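PDB 3LMD: geranylgeranyl pyrophosphate synthase from Corynebacterium glutamicum, which probably condenses isopentenyl diphosphate units onto an allylic diphosphate in a magnesium-dependent reaction, as a trans-prenyltransferase of the FPP/GGPP synthase family. Local coordinates for residues Val21-Ala26 with Arg76-Phe81; Ile222-Asn227 with Leu328-Asp333. All blocks are in the same frame, centred on the assembly; numbering follows the deposited sequence.

Contact 1: Val21-Ala26 with Arg76-Phe81; sequences VSTTGA and RFRPMF
F77 meets both T23 and A26, which lie one helical turn apart on helix 21-27. F77 CB lies 3.6 Å from T23 CG2, and the two side chains cross at about a right angle. CG of F77, anti to the backbone N (chi1 177°), lies nearer A26 than CB does and leads the ring to that residue. There F77 CE2 is 3.8 Å from A26 CB, and CD2 is equally near; the methyl approaches the ring obliquely. F236 of helix 219-246 packs edge-to-face with this ring and also touches T23 and A26, so the same aromatic residue adjoins both sides of the contact.

R78 follows with a looser approach: R78 NH1 lies 4.3 Å from T23 CG2, oblique to the guanidinium plane. The side chain of R78 also rests on V104 and H108 of helix 95-118 and lies about 9 Å, side chain to side chain, from D115, a calcium ligand in a structure of this protein, though no ion is bound to this chain.

Three residues after F77, M80 brings CE to 4.1 Å from the carbonyl O of A26; the chain is bent at chi3 (83°).

The short helix axes stay 10.4 Å apart at 48°, a spacing bridged by side chains. With 195 Å² buried and the methyl groups of T23 and A26 against the CB and ring of F77, helix 21-27 meets helix 77-86 mainly through apolar groups, while S22 OG gives it polar anchoring to D240 OD1 and F236 O.

Contact 2: Ile222-Asn227 with Leu328-Asp333; sequences IDALKN and LDRLPD
D223 and R330 form the polar half of this contact, a salt bridge between helix 219-246 and the loop that precedes helix 335-349. R330, bent at chi3 (73°) where NE turns, grips end-on with both terminal nitrogens, and both bonds converge on one oxygen. R330 NH1 donates to D223 OD2 at 2.9 Å with an N-H...O angle of 153°, while R330 NH2 reaches the same OD2 at 3.1 Å and is more bent. OD2 lies almost in the guanidinium plane and is met on the anti side of the carboxylate, the two nitrogens arriving from opposite faces of the carboxylate plane; the two flat groups are turned 68° apart. D223 OD1 has a long salt bridge to K226 on the same helix. E220 pairs with NH2 and E327 with NH1, so three acids surround one guanidinium, whose positive charge would be expected to offset their mutual repulsion. N227 ND2 lies near the guanidinium plane, 3.5 Å from R330 NH1; both are donors, and each has a partner in E327, weakly so for N227.

Apolar contacts make up the other half. A224 CB lies 3.7 Å from R330 CB, and the backbone N of A224 lies over one guanidinium face. L331 straddles two helix residues: L331 CD2 packs on A224 CB at 3.9 Å, and L331 CD1 on L225 CD2 at 3.7 Å, the leucines crossing at about a right angle.

A type I beta turn from L328 to L331, with L331 N bonded to L328 O at 3.0 Å, presents R330 and L331 side by side to the helix, both with CB pointing toward it. This is a helix-connecting turn docked on a neighbouring helix within the all-helical fold of trans-prenyltransferases, away from the metal-binding residues.

Contact 1 closes before contact 2 opens along the chain, and their centres lie about 19 Å apart. Contact 1 sits near the middle of the subunit, its centre about 8 Å from that of the chain, whereas contact 2 lies about 19 Å out. Helix 219-246 connects them: it contributes 222-227 to contact 2 and, farther along, F236 beside contact 1. Helix 335-349, which follows the 328-333 loop, also adjoins both: L340 touches F81 and L225, and L343 touches F77 and M80. The segments pack together where F81 CZ lies 3.4 Å from L225 O. The helical bundle thus joins the N-terminal helix and a late connecting loop through shared helices.

Contact 1: Val21-Ala26 with Arg76-Phe81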
ATOM      1  N   VAL A  21     -10.831  24.180   3.631  1.00 59.56           N
ATOM      2  CA  VAL A  21     -11.684  24.811   4.641  1.00 58.00           C
ATOM      3  C   VAL A  21     -13.006  24.063   4.823  1.00 55.11           C
ATOM      4  O   VAL A  21     -13.534  23.981   5.930  1.00 54.04           O
ATOM      5  CB  VAL A  21     -11.954  26.316   4.333  1.00 63.34           C
ATOM      6  CG1 VAL A  21     -10.737  26.955   3.662  1.00 69.37           C
ATOM      7  CG2 VAL A  21     -13.222  26.498   3.476  1.00 68.49           C
ATOM      8  N   SER A  22     -13.528  23.502   3.735  1.00 46.94           N
ATOM      9  CA  SER A  22     -14.806  22.780   3.774  1.00 47.54           C
ATOM     10  C   SER A  22     -14.788  21.599   4.748  1.00 48.58           C
ATOM     11  O   SER A  22     -15.624  21.522   5.658  1.00 45.36           O
ATOM     12  CB  SER A  22     -15.190  22.310   2.365  1.00 37.08           C
ATOM     13  OG  SER A  22     -15.471  23.444   1.555  1.00 47.91           O
ATOM     14  N   THR A  23     -13.853  20.676   4.541  1.00 45.48           N
ATOM     15  CA  THR A  23     -13.736  19.487   5.403  1.00 54.27           C
ATOM     16  C   THR A  23     -13.365  19.863   6.856  1.00 60.75           C
ATOM     17  O   THR A  23     -13.779  19.189   7.795  1.00 65.02           O
ATOM     18  CB  THR A  23     -12.690  18.473   4.838  1.00 52.10           C
ATOM     19  OG1 THR A  23     -13.008  18.134   3.477  1.00 55.29           O
ATOM     20  CG2 THR A  23     -12.662  17.211   5.667  1.00 50.15           C
ATOM     21  N   THR A  24     -12.587  20.936   7.022  1.00 63.08           N
ATOM     22  CA  THR A  24     -12.194  21.466   8.347  1.00 65.57           C
ATOM     23  C   THR A  24     -13.358  22.128   9.092  1.00 66.48           C
ATOM     24  O   THR A  24     -13.640  21.798  10.245  1.00 63.79           O
ATOM     25  CB  THR A  24     -11.041  22.508   8.228  1.00 69.12           C
ATOM     26  OG1 THR A  24      -9.838  21.858   7.797  1.00 66.60           O
ATOM     27  CG2 THR A  24     -10.789  23.223   9.569  1.00 73.02           C
ATOM     28  N   GLY A  25     -14.025  23.073   8.431  1.00 64.40           N
ATOM     29  CA  GLY A  25     -15.201  23.739   9.003  1.00 64.45           C
ATOM     30  C   GLY A  25     -16.354  22.799   9.336  1.00 64.59           C
ATOM     31  O   GLY A  25     -17.111  23.045  10.285  1.00 64.67           O
ATOM     32  N   ALA A  26     -16.484  21.723   8.559  1.00 58.36           N
ATOM     33  CA  ALA A  26     -17.543  20.720   8.759  1.00 58.39           C
ATOM     34  C   ALA A  26     -17.502  20.041  10.142  1.00 62.79           C
ATOM     35  O   ALA A  26     -18.542  19.814  10.767  1.00 63.31           O
ATOM     36  CB  ALA A  26     -17.487  19.668   7.653  1.00 48.34           C
ATOM     37  N   ARG A  76     -11.028  15.248  13.085  1.00 55.47           N
ATOM     38  CA  ARG A  76     -10.931  14.329  11.946  1.00 38.24           C
ATOM     39  C   ARG A  76     -12.322  14.066  11.356  1.00 33.17           C
ATOM     40  O   ARG A  76     -13.119  13.305  11.915  1.00 27.72           O
ATOM     41  CB  ARG A  76     -10.319  13.031  12.440  1.00 39.64           C
ATOM     42  CG  ARG A  76      -8.982  13.223  13.194  1.00 37.37           C
ATOM     43  CD  ARG A  76      -8.268  11.896  13.418  1.00 33.15           C
ATOM     44  NE  ARG A  76      -7.005  12.089  14.126  1.00 30.81           N
ATOM     45  CZ  ARG A  76      -5.830  12.274  13.525  1.00 41.43           C
ATOM     46  NH1 ARG A  76      -4.740  12.458  14.259  1.00 36.13           N
ATOM     47  NH2 ARG A  76      -5.740  12.246  12.192  1.00 31.35           N
ATOM     48  N   PHE A  77     -12.619  14.689  10.221  1.00 27.86           N
ATOM     49  CA  PHE A  77     -13.978  14.611   9.667  1.00 27.69           C
ATOM     50  C   PHE A  77     -14.454  13.191   9.320  1.00 30.81           C
ATOM     51  O   PHE A  77     -15.625  12.827   9.559  1.00 25.86           O
ATOM     52  CB  PHE A  77     -14.125  15.482   8.411  1.00 31.96           C
ATOM     53  CG  PHE A  77     -15.481  15.350   7.790  1.00 35.71           C
ATOM     54  CD1 PHE A  77     -15.701  14.495   6.718  1.00 34.38           C
ATOM     55  CD2 PHE A  77     -16.565  16.009   8.346  1.00 36.42           C
ATOM     56  CE1 PHE A  77     -16.992  14.330   6.184  1.00 33.88           C
ATOM     57  CE2 PHE A  77     -17.832  15.857   7.821  1.00 44.03           C
ATOM     58  CZ  PHE A  77     -18.049  15.014   6.741  1.00 34.70           C
ATOM     59  N   ARG A  78     -13.585  12.393   8.708  1.00 25.28           N
ATOM     60  CA  ARG A  78     -14.028  11.063   8.245  1.00 26.47           C
ATOM     61  C   ARG A  78     -14.454  10.132   9.382  1.00 27.17           C
ATOM     62  O   ARG A  78     -15.523   9.494   9.298  1.00 26.68           O
ATOM     63  CB  ARG A  78     -12.972  10.419   7.356  1.00 25.28           C
ATOM     64  CG  ARG A  78     -12.762  11.240   6.088  1.00 26.27           C
ATOM     65  CD  ARG A  78     -11.473  10.872   5.320  1.00 29.05           C
ATOM     66  NE  ARG A  78     -11.345  11.752   4.157  1.00 28.47           N
ATOM     67  CZ  ARG A  78     -10.909  13.008   4.227  1.00 32.11           C
ATOM     68  NH1 ARG A  78     -10.499  13.502   5.388  1.00 28.79           N
ATOM     69  NH2 ARG A  78     -10.819  13.754   3.123  1.00 30.63           N
ATOM     70  N   PRO A  79     -13.636  10.043  10.447  1.00 26.82           N
ATOM     71  CA  PRO A  79     -14.140   9.216  11.555  1.00 27.80           C
ATOM     72  C   PRO A  79     -15.378   9.822  12.215  1.00 27.39           C
ATOM     73  O   PRO A  79     -16.266   9.076  12.619  1.00 29.81           O
ATOM     74  CB  PRO A  79     -12.954   9.126  12.536  1.00 31.18           C
ATOM     75  CG  PRO A  79     -11.849  10.022  11.971  1.00 29.89           C
ATOM     76  CD  PRO A  79     -12.185  10.364  10.556  1.00 26.12           C
ATOM     77  N   MET A  80     -15.460  11.148  12.300  1.00 24.64           N
ATOM     78  CA  MET A  80     -16.652  11.780  12.882  1.00 30.29           C
ATOM     79  C   MET A  80     -17.897  11.392  12.094  1.00 32.48           C
ATOM     80  O   MET A  80     -18.943  11.087  12.663  1.00 26.37           O
ATOM     81  CB  MET A  80     -16.521  13.327  12.895  1.00 27.12           C
ATOM     82  CG  MET A  80     -17.697  14.022  13.626  1.00 41.16           C
ATOM     83  SD  MET A  80     -17.858  15.841  13.364  1.00 41.87           S
ATOM     84  CE  MET A  80     -18.746  15.853  11.800  1.00 40.70           C
ATOM     85  N   PHE A  81     -17.791  11.421  10.766  1.00 27.47           N
ATOM     86  CA  PHE A  81     -18.908  11.006   9.914  1.00 27.29           C
ATOM     87  C   PHE A  81     -19.277   9.539  10.135  1.00 28.31           C
ATOM     88  O   PHE A  81     -20.455   9.201  10.202  1.00 25.73           O
ATOM     89  CB  PHE A  81     -18.610  11.277   8.428  1.00 23.69           C
ATOM     90  CG  PHE A  81     -19.744  10.842   7.505  1.00 27.59           C
ATOM     91  CD1 PHE A  81     -21.063  11.173   7.798  1.00 37.22           C
ATOM     92  CD2 PHE A  81     -19.495  10.077   6.389  1.00 23.38           C
ATOM     93  CE1 PHE A  81     -22.106  10.760   6.953  1.00 37.29           C
ATOM     94  CE2 PHE A  81     -20.530   9.686   5.524  1.00 24.11           C
ATOM     95  CZ  PHE A  81     -21.818  10.019   5.807  1.00 30.30           C
TER

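Contact 2: Ile222-Asn227 with Leu328-Asp333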
ATOM      1  N   ILE A 222     -27.860   2.133   5.550  1.00 29.30           N
ATOM      2  CA  ILE A 222     -26.438   2.003   5.222  1.00 32.16           C
ATOM      3  C   ILE A 222     -26.188   2.592   3.828  1.00 32.51           C
ATOM      4  O   ILE A 222     -25.258   3.387   3.629  1.00 31.29           O
ATOM      5  CB  ILE A 222     -26.001   0.536   5.218  1.00 33.77           C
ATOM      6  CG1 ILE A 222     -26.103  -0.086   6.630  1.00 31.12           C
ATOM      7  CG2 ILE A 222     -24.566   0.382   4.662  1.00 28.99           C
ATOM      8  CD1 ILE A 222     -25.841  -1.649   6.596  1.00 28.05           C
ATOM      9  N   ASP A 223     -27.029   2.207   2.870  1.00 31.80           N
ATOM     10  CA  ASP A 223     -26.891   2.696   1.504  1.00 35.80           C
ATOM     11  C   ASP A 223     -27.070   4.218   1.425  1.00 35.41           C
ATOM     12  O   ASP A 223     -26.337   4.911   0.707  1.00 30.20           O
ATOM     13  CB  ASP A 223     -27.890   1.993   0.573  1.00 34.23           C
ATOM     14  CG  ASP A 223     -27.554   2.202  -0.894  1.00 32.80           C
ATOM     15  OD1 ASP A 223     -26.516   1.672  -1.334  1.00 34.12           O
ATOM     16  OD2 ASP A 223     -28.315   2.912  -1.591  1.00 34.76           O
ATOM     17  N   ALA A 224     -28.057   4.744   2.150  1.00 29.44           N
ATOM     18  CA  ALA A 224     -28.306   6.175   2.128  1.00 29.84           C
ATOM     19  C   ALA A 224     -27.114   6.954   2.693  1.00 27.46           C
ATOM     20  O   ALA A 224     -26.787   8.035   2.208  1.00 26.68           O
ATOM     21  CB  ALA A 224     -29.573   6.506   2.932  1.00 30.43           C
ATOM     22  N   LEU A 225     -26.504   6.442   3.762  1.00 27.01           N
ATOM     23  CA  LEU A 225     -25.395   7.168   4.409  1.00 22.84           C
ATOM     24  C   LEU A 225     -24.134   7.130   3.533  1.00 25.33           C
ATOM     25  O   LEU A 225     -23.378   8.111   3.436  1.00 24.54           O
ATOM     26  CB  LEU A 225     -25.091   6.571   5.811  1.00 23.55           C
ATOM     27  CG  LEU A 225     -26.189   7.081   6.773  1.00 31.25           C
ATOM     28  CD1 LEU A 225     -26.468   6.063   7.909  1.00 27.05           C
ATOM     29  CD2 LEU A 225     -25.839   8.427   7.313  1.00 28.62           C
ATOM     30  N   LYS A 226     -23.932   6.000   2.887  1.00 27.34           N
ATOM     31  CA  LYS A 226     -22.884   5.877   1.896  1.00 29.66           C
ATOM     32  C   LYS A 226     -23.051   6.947   0.787  1.00 31.28           C
ATOM     33  O   LYS A 226     -22.113   7.696   0.464  1.00 29.24           O
ATOM     34  CB  LYS A 226     -22.940   4.485   1.272  1.00 27.06           C
ATOM     35  CG  LYS A 226     -21.865   4.311   0.188  1.00 30.88           C
ATOM     36  CD  LYS A 226     -21.846   2.895  -0.445  1.00 40.42           C
ATOM     37  CE  LYS A 226     -23.072   2.643  -1.284  1.00 48.74           C
ATOM     38  NZ  LYS A 226     -22.711   1.784  -2.457  1.00 58.44           N
ATOM     39  N   ASN A 227     -24.253   7.017   0.219  1.00 23.79           N
ATOM     40  CA  ASN A 227     -24.515   7.916  -0.916  1.00 26.06           C
ATOM     41  C   ASN A 227     -24.450   9.366  -0.471  1.00 24.11           C
ATOM     42  O   ASN A 227     -24.017  10.261  -1.221  1.00 28.11           O
ATOM     43  CB  ASN A 227     -25.887   7.605  -1.528  1.00 29.34           C
ATOM     44  CG  ASN A 227     -25.918   6.281  -2.301  1.00 30.78           C
ATOM     45  OD1 ASN A 227     -24.896   5.653  -2.549  1.00 38.17           O
ATOM     46  ND2 ASN A 227     -27.110   5.863  -2.680  1.00 33.61           N
ATOM     47  N   LEU A 328     -30.760  11.852   2.502  1.00 24.04           N
ATOM     48  CA  LEU A 328     -31.256  12.036   3.859  1.00 27.87           C
ATOM     49  C   LEU A 328     -32.765  11.734   3.971  1.00 35.37           C
ATOM     50  O   LEU A 328     -33.247  11.336   5.040  1.00 32.63           O
ATOM     51  CB  LEU A 328     -30.989  13.454   4.340  1.00 25.76           C
ATOM     52  CG  LEU A 328     -29.490  13.801   4.528  1.00 26.55           C
ATOM     53  CD1 LEU A 328     -29.372  15.230   5.054  1.00 32.04           C
ATOM     54  CD2 LEU A 328     -28.763  12.826   5.444  1.00 26.51           C
ATOM     55  N   ASP A 329     -33.496  11.930   2.878  1.00 31.84           N
ATOM     56  CA  ASP A 329     -34.908  11.565   2.832  1.00 35.41           C
ATOM     57  C   ASP A 329     -35.081  10.103   3.186  1.00 38.45           C
ATOM     58  O   ASP A 329     -36.123   9.706   3.668  1.00 35.39           O
ATOM     59  CB  ASP A 329     -35.487  11.761   1.429  1.00 41.74           C
ATOM     60  CG  ASP A 329     -36.110  13.128   1.226  1.00 51.14           C
ATOM     61  OD1 ASP A 329     -36.373  13.844   2.222  1.00 55.17           O
ATOM     62  OD2 ASP A 329     -36.343  13.490   0.052  1.00 54.84           O
ATOM     63  N   ARG A 330     -34.071   9.288   2.909  1.00 31.93           N
ATOM     64  CA  ARG A 330     -34.175   7.854   3.150  1.00 32.43           C
ATOM     65  C   ARG A 330     -33.982   7.461   4.620  1.00 33.19           C
ATOM     66  O   ARG A 330     -34.184   6.297   5.003  1.00 34.33           O
ATOM     67  CB  ARG A 330     -33.186   7.082   2.273  1.00 36.65           C
ATOM     68  CG  ARG A 330     -33.335   7.341   0.761  1.00 31.23           C
ATOM     69  CD  ARG A 330     -32.127   6.779   0.022  1.00 37.65           C
ATOM     70  NE  ARG A 330     -32.159   5.317  -0.039  1.00 38.81           N
ATOM     71  CZ  ARG A 330     -31.152   4.586  -0.490  1.00 40.60           C
ATOM     72  NH1 ARG A 330     -30.042   5.193  -0.896  1.00 36.38           N
ATOM     73  NH2 ARG A 330     -31.243   3.257  -0.538  1.00 34.42           N
ATOM     74  N   LEU A 331     -33.590   8.431   5.436  1.00 31.63           N
ATOM     75  CA  LEU A 331     -33.229   8.173   6.827  1.00 32.84           C
ATOM     76  C   LEU A 331     -34.314   8.746   7.728  1.00 34.96           C
ATOM     77  O   LEU A 331     -34.968   9.749   7.376  1.00 35.07           O
ATOM     78  CB  LEU A 331     -31.891   8.871   7.182  1.00 30.59           C
ATOM     79  CG  LEU A 331     -30.674   8.374   6.397  1.00 32.61           C
ATOM     80  CD1 LEU A 331     -29.438   9.258   6.679  1.00 27.89           C
ATOM     81  CD2 LEU A 331     -30.379   6.908   6.725  1.00 29.57           C
ATOM     82  N   PRO A 332     -34.474   8.141   8.909  1.00 38.15           N
ATOM     83  CA  PRO A 332     -35.439   8.634   9.877  1.00 41.01           C
ATOM     84  C   PRO A 332     -35.048   9.982  10.443  1.00 44.52           C
ATOM     85  O   PRO A 332     -33.858  10.278  10.706  1.00 37.40           O
ATOM     86  CB  PRO A 332     -35.422   7.564  10.980  1.00 45.13           C
ATOM     87  CG  PRO A 332     -34.115   6.940  10.892  1.00 45.14           C
ATOM     88  CD  PRO A 332     -33.802   6.919   9.382  1.00 39.04           C
ATOM     89  N   ASP A 333     -36.069  10.790  10.649  1.00 33.69           N
ATOM     90  CA  ASP A 333     -35.920  12.101  11.203  1.00 37.34           C
ATOM     91  C   ASP A 333     -35.288  11.986  12.593  1.00 39.11           C
ATOM     92  O   ASP A 333     -35.614  11.065  13.360  1.00 36.31           O
ATOM     93  CB  ASP A 333     -37.301  12.759  11.212  1.00 44.46           C
ATOM     94  CG  ASP A 333     -38.020  12.602   9.845  1.00 55.84           C
ATOM     95  OD1 ASP A 333     -37.393  12.077   8.880  1.00 50.31           O
ATOM     96  OD2 ASP A 333     -39.199  12.994   9.723  1.00 39.97           O
TER